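Local coordinates for protein TqaA (Penicillium aethiopicum, PDB 5DLK) that probably releases nonribosomal peptides by macrocyclization through the terminal condensation-like domain held in this chain, one piece of a much longer fungal synthetase, at residues A[303-311]-A[383-391]; A[331-339]-A[349-357]. One frame throughout, in Å; residues are numbered along the deposited sequence.

Interaction 1: residues A[303-311]-A[383-391]; sequences DVVFGHTVN and PLSLIVQHQ. With EDO (1,2-ethanediol), chain H.
Gly307 and Val388 carry the backbone pairing of two neighbouring parallel strands, and the pattern is a textbook parallel ladder: Gly307 bridges two residues of the other strand, then Val388 does the same in return. Gly307 N donates to Leu386 O at 2.8 Å, Val388 N to Gly307 O at 3.0 Å, and Thr309 N to Val388 O at 3.1 Å. The series does not stop where direct pairing ends. A water takes over, donating to Thr309 O and accepting from His390 N.

Side-chain hydrogen bonding reinforces this end. The Thr309 hydroxyl, OG1, donates to Gln389 OE1 at 2.8 Å, from a position tilted out of the amide carbonyl plane. At the other end of the same amide, Gln389 NE2 gives a nearly straight bond (173°) to Gln391 OE1, so the flat group is fixed from both ends. With CG anti to the backbone N (chi1 -177°), the Gln389 chain crosses the Thr309 side chain obliquely, its OE1 reaching the hydroxyl.

Apolar contacts flank the ladder. Val388 CG2 meets the Phe306 ring at CE2 (4.0 Å), while Leu384 CD1 lies 3.8 Å from Gly307 CA, a close fit over bare backbone. An ethanediol, probably from the crystallisation liquor, accepts a bond from Leu384 N.

Phe306, Leu386 and Val388 pack on helix 283-299; in the conformer described, ND1 of His308 bonds its Lys288. Within the six-stranded mixed sheet, strand 303-310 has antiparallel 329-336 as its other neighbour, and 386-390 has parallel 422-428, where Ile387 and Gln389 touch Trp423 and Phe425.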
# COMPACT_ATOMS: atom_id res chain seq x y z
N ASP A 303 -0.11 -27.73 -6.76
CA ASP A 303 -1.24 -26.90 -6.35
C ASP A 303 -0.70 -25.95 -5.30
O ASP A 303 -0.51 -26.35 -4.16
CB ASP A 303 -2.36 -27.79 -5.79
CG ASP A 303 -3.59 -27.01 -5.36
OD1 ASP A 303 -3.74 -25.83 -5.73
OD2 ASP A 303 -4.41 -27.59 -4.61
N VAL A 304 -0.39 -24.71 -5.69
CA VAL A 304 0.28 -23.82 -4.73
C VAL A 304 -0.60 -22.61 -4.41
O VAL A 304 -1.39 -22.17 -5.25
CB VAL A 304 1.66 -23.35 -5.24
CG1 VAL A 304 2.60 -24.56 -5.46
CG2 VAL A 304 1.51 -22.53 -6.50
N VAL A 305 -0.50 -22.12 -3.19
CA VAL A 305 -1.24 -20.93 -2.80
C VAL A 305 -0.25 -19.96 -2.18
O VAL A 305 0.52 -20.34 -1.31
CB VAL A 305 -2.38 -21.21 -1.79
CG1 VAL A 305 -3.10 -19.90 -1.43
CG2 VAL A 305 -3.39 -22.21 -2.40
N PHE A 306 -0.23 -18.72 -2.67
CA PHE A 306 0.61 -17.71 -2.02
C PHE A 306 -0.15 -16.38 -2.02
O PHE A 306 -1.22 -16.27 -2.60
CB PHE A 306 2.00 -17.60 -2.71
CG PHE A 306 1.94 -17.39 -4.21
CD1 PHE A 306 1.78 -18.46 -5.08
CD2 PHE A 306 2.03 -16.11 -4.74
CE1 PHE A 306 1.73 -18.27 -6.46
CE2 PHE A 306 1.98 -15.90 -6.13
CZ PHE A 306 1.82 -16.98 -6.99
N GLY A 307 0.37 -15.38 -1.34
CA GLY A 307 -0.37 -14.12 -1.28
C GLY A 307 0.01 -13.19 -2.41
O GLY A 307 1.11 -13.28 -2.97
N HIS A 308 -0.92 -12.32 -2.80
CA HIS A 308 -0.56 -11.25 -3.72
C HIS A 308 -1.41 -10.01 -3.43
O HIS A 308 -2.45 -10.09 -2.78
CB HIS A 308 -0.69 -11.68 -5.20
CG HIS A 308 -2.09 -11.69 -5.74
ND1 HIS A 308 -2.40 -11.20 -6.99
CD2 HIS A 308 -3.25 -12.15 -5.22
CE1 HIS A 308 -3.70 -11.35 -7.21
NE2 HIS A 308 -4.23 -11.92 -6.14
N THR A 309 -0.90 -8.86 -3.86
CA THR A 309 -1.56 -7.58 -3.63
C THR A 309 -2.52 -7.25 -4.76
O THR A 309 -2.16 -7.34 -5.94
CB THR A 309 -0.52 -6.45 -3.51
OG1 THR A 309 0.44 -6.80 -2.52
CG2 THR A 309 -1.21 -5.15 -3.14
N VAL A 310 -3.76 -6.91 -4.39
CA VAL A 310 -4.77 -6.45 -5.32
C VAL A 310 -5.11 -5.01 -4.96
O VAL A 310 -4.90 -4.59 -3.81
CB VAL A 310 -6.05 -7.34 -5.29
CG1 VAL A 310 -5.67 -8.79 -5.74
CG2 VAL A 310 -6.67 -7.33 -3.89
N ASN A 311 -5.63 -4.23 -5.90
CA ASN A 311 -5.78 -2.81 -5.61
C ASN A 311 -7.07 -2.46 -4.86
O ASN A 311 -7.17 -1.38 -4.27
CB ASN A 311 -5.65 -1.97 -6.90
CG ASN A 311 -6.72 -2.29 -7.94
OD1 ASN A 311 -7.88 -2.53 -7.61
ND2 ASN A 311 -6.32 -2.28 -9.20
N PRO A 383 -1.41 -16.29 8.51
CA PRO A 383 -0.77 -15.22 7.74
C PRO A 383 -0.37 -15.69 6.35
O PRO A 383 -0.18 -16.90 6.12
CB PRO A 383 0.47 -14.90 8.57
CG PRO A 383 0.87 -16.25 9.10
CD PRO A 383 -0.43 -17.01 9.35
N LEU A 384 -0.25 -14.74 5.43
CA LEU A 384 0.41 -15.04 4.15
C LEU A 384 1.92 -14.96 4.35
O LEU A 384 2.42 -13.97 4.88
CB LEU A 384 -0.03 -14.08 3.05
CG LEU A 384 -1.53 -14.13 2.78
CD1 LEU A 384 -1.97 -12.92 1.95
CD2 LEU A 384 -1.86 -15.41 2.03
N SER A 385 2.65 -15.98 3.93
CA SER A 385 4.08 -16.02 4.22
C SER A 385 4.91 -15.47 3.06
O SER A 385 6.09 -15.15 3.24
CB SER A 385 4.51 -17.45 4.53
OG SER A 385 4.21 -18.30 3.45
N LEU A 386 4.29 -15.40 1.89
CA LEU A 386 4.90 -14.82 0.69
C LEU A 386 3.87 -13.94 0.01
O LEU A 386 2.73 -14.37 -0.22
CB LEU A 386 5.38 -15.91 -0.28
CG LEU A 386 5.93 -15.37 -1.59
CD1 LEU A 386 7.28 -14.69 -1.36
CD2 LEU A 386 6.06 -16.50 -2.62
N ILE A 387 4.24 -12.70 -0.28
CA ILE A 387 3.31 -11.80 -0.95
C ILE A 387 3.99 -11.19 -2.17
O ILE A 387 5.04 -10.57 -2.06
CB ILE A 387 2.83 -10.67 -0.02
CG1 ILE A 387 2.26 -11.26 1.27
CG2 ILE A 387 1.82 -9.76 -0.76
CD1 ILE A 387 1.73 -10.23 2.26
N VAL A 388 3.35 -11.36 -3.32
CA VAL A 388 3.86 -10.82 -4.57
C VAL A 388 3.06 -9.58 -4.95
O VAL A 388 1.82 -9.61 -5.04
CB VAL A 388 3.78 -11.84 -5.69
CG1 VAL A 388 4.21 -11.22 -7.02
CG2 VAL A 388 4.64 -13.06 -5.32
N GLN A 389 3.78 -8.48 -5.15
CA GLN A 389 3.14 -7.20 -5.46
C GLN A 389 3.76 -6.60 -6.72
O GLN A 389 4.89 -6.10 -6.68
CB GLN A 389 3.29 -6.22 -4.30
CG GLN A 389 2.57 -4.88 -4.53
CD GLN A 389 2.41 -4.07 -3.25
OE1 GLN A 389 2.10 -4.62 -2.18
NE2 GLN A 389 2.62 -2.76 -3.35
N HIS A 390 3.02 -6.64 -7.83
CA HIS A 390 3.48 -5.99 -9.05
C HIS A 390 3.04 -4.53 -9.04
O HIS A 390 1.86 -4.23 -8.84
CB HIS A 390 2.95 -6.67 -10.31
CG HIS A 390 3.39 -5.97 -11.55
ND1 HIS A 390 4.72 -5.84 -11.88
CD2 HIS A 390 2.69 -5.28 -12.48
CE1 HIS A 390 4.82 -5.14 -13.00
NE2 HIS A 390 3.60 -4.80 -13.39
N GLN A 391 3.99 -3.63 -9.25
CA GLN A 391 3.72 -2.20 -9.12
C GLN A 391 3.27 -1.59 -10.44
O GLN A 391 4.04 -0.87 -11.08
CB GLN A 391 4.97 -1.48 -8.61
CG GLN A 391 5.54 -2.06 -7.33
CD GLN A 391 4.78 -1.67 -6.08
OE1 GLN A 391 3.55 -1.75 -6.02
NE2 GLN A 391 5.51 -1.27 -5.05
C1 EDO H . -0.35 -10.97 5.75
O1 EDO H . -0.95 -12.14 6.31
C2 EDO H . -1.40 -10.23 4.91
O2 EDO H . -2.51 -9.81 5.72
O HOH W 1 0.14 -7.25 -7.56

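Interaction 2: residues A[331-339]-A[349-357]; sequences VPLRVTFPE and LLHHTQTQY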
# COMPACT_ATOMS: atom_id res chain seq x y z
N VAL A 331 -4.39 -11.00 -0.65
CA VAL A 331 -5.34 -12.13 -0.72
C VAL A 331 -4.66 -13.35 -1.34
O VAL A 331 -3.60 -13.23 -1.98
CB VAL A 331 -6.60 -11.76 -1.53
CG1 VAL A 331 -7.35 -10.55 -0.90
CG2 VAL A 331 -6.26 -11.52 -3.01
N PRO A 332 -5.24 -14.55 -1.14
CA PRO A 332 -4.66 -15.76 -1.72
C PRO A 332 -4.78 -15.82 -3.23
O PRO A 332 -5.82 -15.50 -3.82
CB PRO A 332 -5.49 -16.90 -1.09
CG PRO A 332 -6.31 -16.24 -0.00
CD PRO A 332 -6.50 -14.85 -0.43
N LEU A 333 -3.69 -16.26 -3.86
CA LEU A 333 -3.67 -16.58 -5.26
C LEU A 333 -3.35 -18.06 -5.35
O LEU A 333 -2.34 -18.50 -4.81
CB LEU A 333 -2.61 -15.75 -6.00
CG LEU A 333 -2.52 -16.06 -7.50
CD1 LEU A 333 -3.85 -15.74 -8.19
CD2 LEU A 333 -1.36 -15.25 -8.11
N ARG A 334 -4.23 -18.81 -6.00
CA ARG A 334 -4.03 -20.25 -6.16
C ARG A 334 -3.68 -20.58 -7.59
O ARG A 334 -4.37 -20.14 -8.52
CB ARG A 334 -5.32 -21.00 -5.75
CG ARG A 334 -5.18 -22.52 -5.86
CD ARG A 334 -6.50 -23.19 -5.48
NE ARG A 334 -6.34 -24.64 -5.40
CZ ARG A 334 -7.33 -25.45 -5.06
NH1 ARG A 334 -8.52 -24.95 -4.77
NH2 ARG A 334 -7.12 -26.77 -5.00
N VAL A 335 -2.63 -21.37 -7.77
CA VAL A 335 -2.23 -21.81 -9.10
C VAL A 335 -2.15 -23.33 -9.10
O VAL A 335 -1.41 -23.93 -8.31
CB VAL A 335 -0.88 -21.18 -9.53
CG1 VAL A 335 -0.44 -21.69 -10.91
CG2 VAL A 335 -1.00 -19.67 -9.51
N THR A 336 -2.92 -23.95 -9.99
CA THR A 336 -3.03 -25.40 -10.01
C THR A 336 -2.54 -25.92 -11.35
O THR A 336 -3.13 -25.60 -12.39
CB THR A 336 -4.45 -25.87 -9.79
OG1 THR A 336 -5.21 -25.64 -10.98
CG2 THR A 336 -5.10 -25.13 -8.63
N PHE A 337 -1.50 -26.73 -11.30
CA PHE A 337 -0.87 -27.31 -12.49
C PHE A 337 -1.49 -28.66 -12.80
O PHE A 337 -1.78 -29.42 -11.89
CB PHE A 337 0.62 -27.51 -12.26
CG PHE A 337 1.37 -26.25 -11.95
CD1 PHE A 337 1.36 -25.70 -10.67
CD2 PHE A 337 2.15 -25.64 -12.94
CE1 PHE A 337 2.08 -24.55 -10.38
CE2 PHE A 337 2.87 -24.49 -12.66
CZ PHE A 337 2.83 -23.94 -11.37
N PRO A 338 -1.65 -28.98 -14.09
CA PRO A 338 -2.18 -30.31 -14.43
C PRO A 338 -1.11 -31.40 -14.30
O PRO A 338 0.06 -31.11 -14.09
CB PRO A 338 -2.62 -30.14 -15.90
CG PRO A 338 -1.67 -29.16 -16.45
CD PRO A 338 -1.42 -28.16 -15.28
N GLU A 339 -1.51 -32.66 -14.46
CA GLU A 339 -0.53 -33.75 -14.51
C GLU A 339 0.38 -33.60 -15.74
O GLU A 339 0.01 -32.92 -16.70
CB GLU A 339 -1.24 -35.11 -14.51
CG GLU A 339 -2.02 -35.42 -13.24
CD GLU A 339 -1.14 -35.46 -11.97
OE1 GLU A 339 -0.07 -36.13 -11.99
OE2 GLU A 339 -1.51 -34.83 -10.96
N LEU A 349 0.20 -21.88 -18.62
CA LEU A 349 0.37 -21.43 -17.24
C LEU A 349 0.03 -19.95 -17.12
O LEU A 349 -0.62 -19.52 -16.16
CB LEU A 349 1.80 -21.71 -16.75
CG LEU A 349 2.16 -21.04 -15.42
CD1 LEU A 349 1.24 -21.56 -14.32
CD2 LEU A 349 3.64 -21.28 -15.06
N LEU A 350 0.48 -19.14 -18.09
CA LEU A 350 0.20 -17.70 -18.02
C LEU A 350 -1.32 -17.44 -18.07
O LEU A 350 -1.83 -16.65 -17.29
CB LEU A 350 0.89 -16.96 -19.16
CG LEU A 350 2.43 -17.00 -19.04
CD1 LEU A 350 3.08 -16.43 -20.31
CD2 LEU A 350 2.84 -16.19 -17.82
N HIS A 351 -2.03 -18.12 -18.97
CA HIS A 351 -3.47 -17.91 -19.08
C HIS A 351 -4.19 -18.31 -17.79
O HIS A 351 -5.08 -17.59 -17.33
CB HIS A 351 -4.07 -18.67 -20.28
CG HIS A 351 -3.87 -17.95 -21.57
ND1 HIS A 351 -4.28 -16.64 -21.76
CD2 HIS A 351 -3.29 -18.33 -22.73
CE1 HIS A 351 -3.96 -16.26 -22.98
NE2 HIS A 351 -3.36 -17.26 -23.59
N HIS A 352 -3.79 -19.44 -17.23
CA HIS A 352 -4.39 -19.92 -15.99
C HIS A 352 -4.11 -18.94 -14.85
O HIS A 352 -5.02 -18.60 -14.08
CB HIS A 352 -3.87 -21.32 -15.63
CG HIS A 352 -4.28 -21.80 -14.27
ND1 HIS A 352 -5.60 -22.09 -13.95
CD2 HIS A 352 -3.56 -22.05 -13.15
CE1 HIS A 352 -5.66 -22.48 -12.68
NE2 HIS A 352 -4.43 -22.48 -12.18
N THR A 353 -2.86 -18.50 -14.73
CA THR A 353 -2.49 -17.60 -13.63
C THR A 353 -3.30 -16.32 -13.73
O THR A 353 -3.76 -15.77 -12.71
CB THR A 353 -0.97 -17.30 -13.66
OG1 THR A 353 -0.26 -18.53 -13.48
CG2 THR A 353 -0.58 -16.36 -12.53
N GLN A 354 -3.52 -15.85 -14.95
CA GLN A 354 -4.24 -14.60 -15.10
C GLN A 354 -5.70 -14.77 -14.70
O GLN A 354 -6.24 -13.95 -13.98
CB GLN A 354 -4.13 -14.06 -16.53
CG GLN A 354 -4.68 -12.63 -16.67
CD GLN A 354 -3.99 -11.88 -17.80
OE1 GLN A 354 -2.78 -11.65 -17.75
NE2 GLN A 354 -4.76 -11.51 -18.83
N THR A 355 -6.33 -15.86 -15.13
CA THR A 355 -7.72 -16.03 -14.71
C THR A 355 -7.83 -16.36 -13.22
O THR A 355 -8.85 -16.05 -12.61
CB THR A 355 -8.43 -17.09 -15.59
OG1 THR A 355 -7.71 -18.31 -15.56
CG2 THR A 355 -8.47 -16.63 -17.03
N GLN A 356 -6.80 -16.93 -12.59
CA GLN A 356 -6.86 -17.15 -11.15
C GLN A 356 -6.87 -15.84 -10.37
O GLN A 356 -7.24 -15.81 -9.20
CB GLN A 356 -5.71 -18.05 -10.68
CG GLN A 356 -5.89 -19.51 -11.14
CD GLN A 356 -7.16 -20.13 -10.53
OE1 GLN A 356 -8.22 -20.16 -11.16
NE2 GLN A 356 -7.04 -20.64 -9.31
N TYR A 357 -6.45 -14.75 -11.03
CA TYR A 357 -6.64 -13.40 -10.51
C TYR A 357 -7.99 -12.80 -10.93
O TYR A 357 -8.71 -12.25 -10.10
CB TYR A 357 -5.48 -12.50 -10.98
CG TYR A 357 -5.76 -11.02 -10.93
CD1 TYR A 357 -6.01 -10.38 -9.71
CD2 TYR A 357 -5.74 -10.25 -12.08
CE1 TYR A 357 -6.24 -9.01 -9.65
CE2 TYR A 357 -5.99 -8.89 -12.03
CZ TYR A 357 -6.24 -8.28 -10.83
OH TYR A 357 -6.47 -6.92 -10.79
O HOH W 2 -7.14 -14.62 -6.13
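Arg334 O is bound by the side-chain amide of Gln356, whose NE2 donates to it at 2.8 Å. The acceptor lies in the plane of the Gln356 amide, although the donor stands well above the carbonyl plane of Arg334. A bend at chi2 (-63°) folds the glutamine chain back along the carbonyl, bringing CG and CD close to the same oxygen; OE1 is engaged by Arg359.

Two residues further along the strand the polarity is reversed. Thr336 N donates to NE2 of His352 at 3.0 Å and almost straight (174°), consistent with a neutral imidazole accepting at NE2, its proton then probably on ND1. Gln356 CG covers one face of this ring, offset toward the rim, while Trp344 also meets it. A water donates to Pro332 O and, over a longer bond, to Gln356 O, which Tyr235 OH also reaches. Strand 329-336 is the outermost of its sheet, and these side chains and water thus satisfy polar backbone groups on the side with no neighbouring strand.

Apolar packing accompanies these bonds. Leu349 CD1 touches both Val335 CG1 (3.8 Å) and Phe337 CE2 (3.7 Å); the Leu349 and Val335 side chains cross at about a right angle. At the opposite end of the contact, Leu333 CD1 meets Gln356 CB at 3.9 Å. Within the helix, Thr353 N and OG1 reach Leu349 O from opposite faces of its plane.

Strand and helix run roughly antiparallel, at 150°, as a β-α unit in which a helix returns along the edge strand just left. It belongs to a condensation domain of the chloramphenicol acetyltransferase-like fold, and the helix carries Tyr357 to the phosphopantetheine-binding site.

Both interactions build on the same six-stranded sheet: strands 303-310 and 329-336 are neighbours in it, joined by a probable hydrogen bond from Leu333 N to Phe306 O. Interaction 1 is the buried one, well within the sheet, and relies on strand-to-strand backbone bonds. Interaction 2, farther from the centre of the chain and only partly buried, meets the sheet's edge, where helix side chains replace a partner strand. Helix 283-299 packs against both. An Asp303-Arg334 salt bridge joins the two strands, Arg334 also bonding Asp237 O. His308, in the conformer described, touches Tyr357 of the phosphopantetheine site, without that ligand here, to which interaction 1 contributes Asn311.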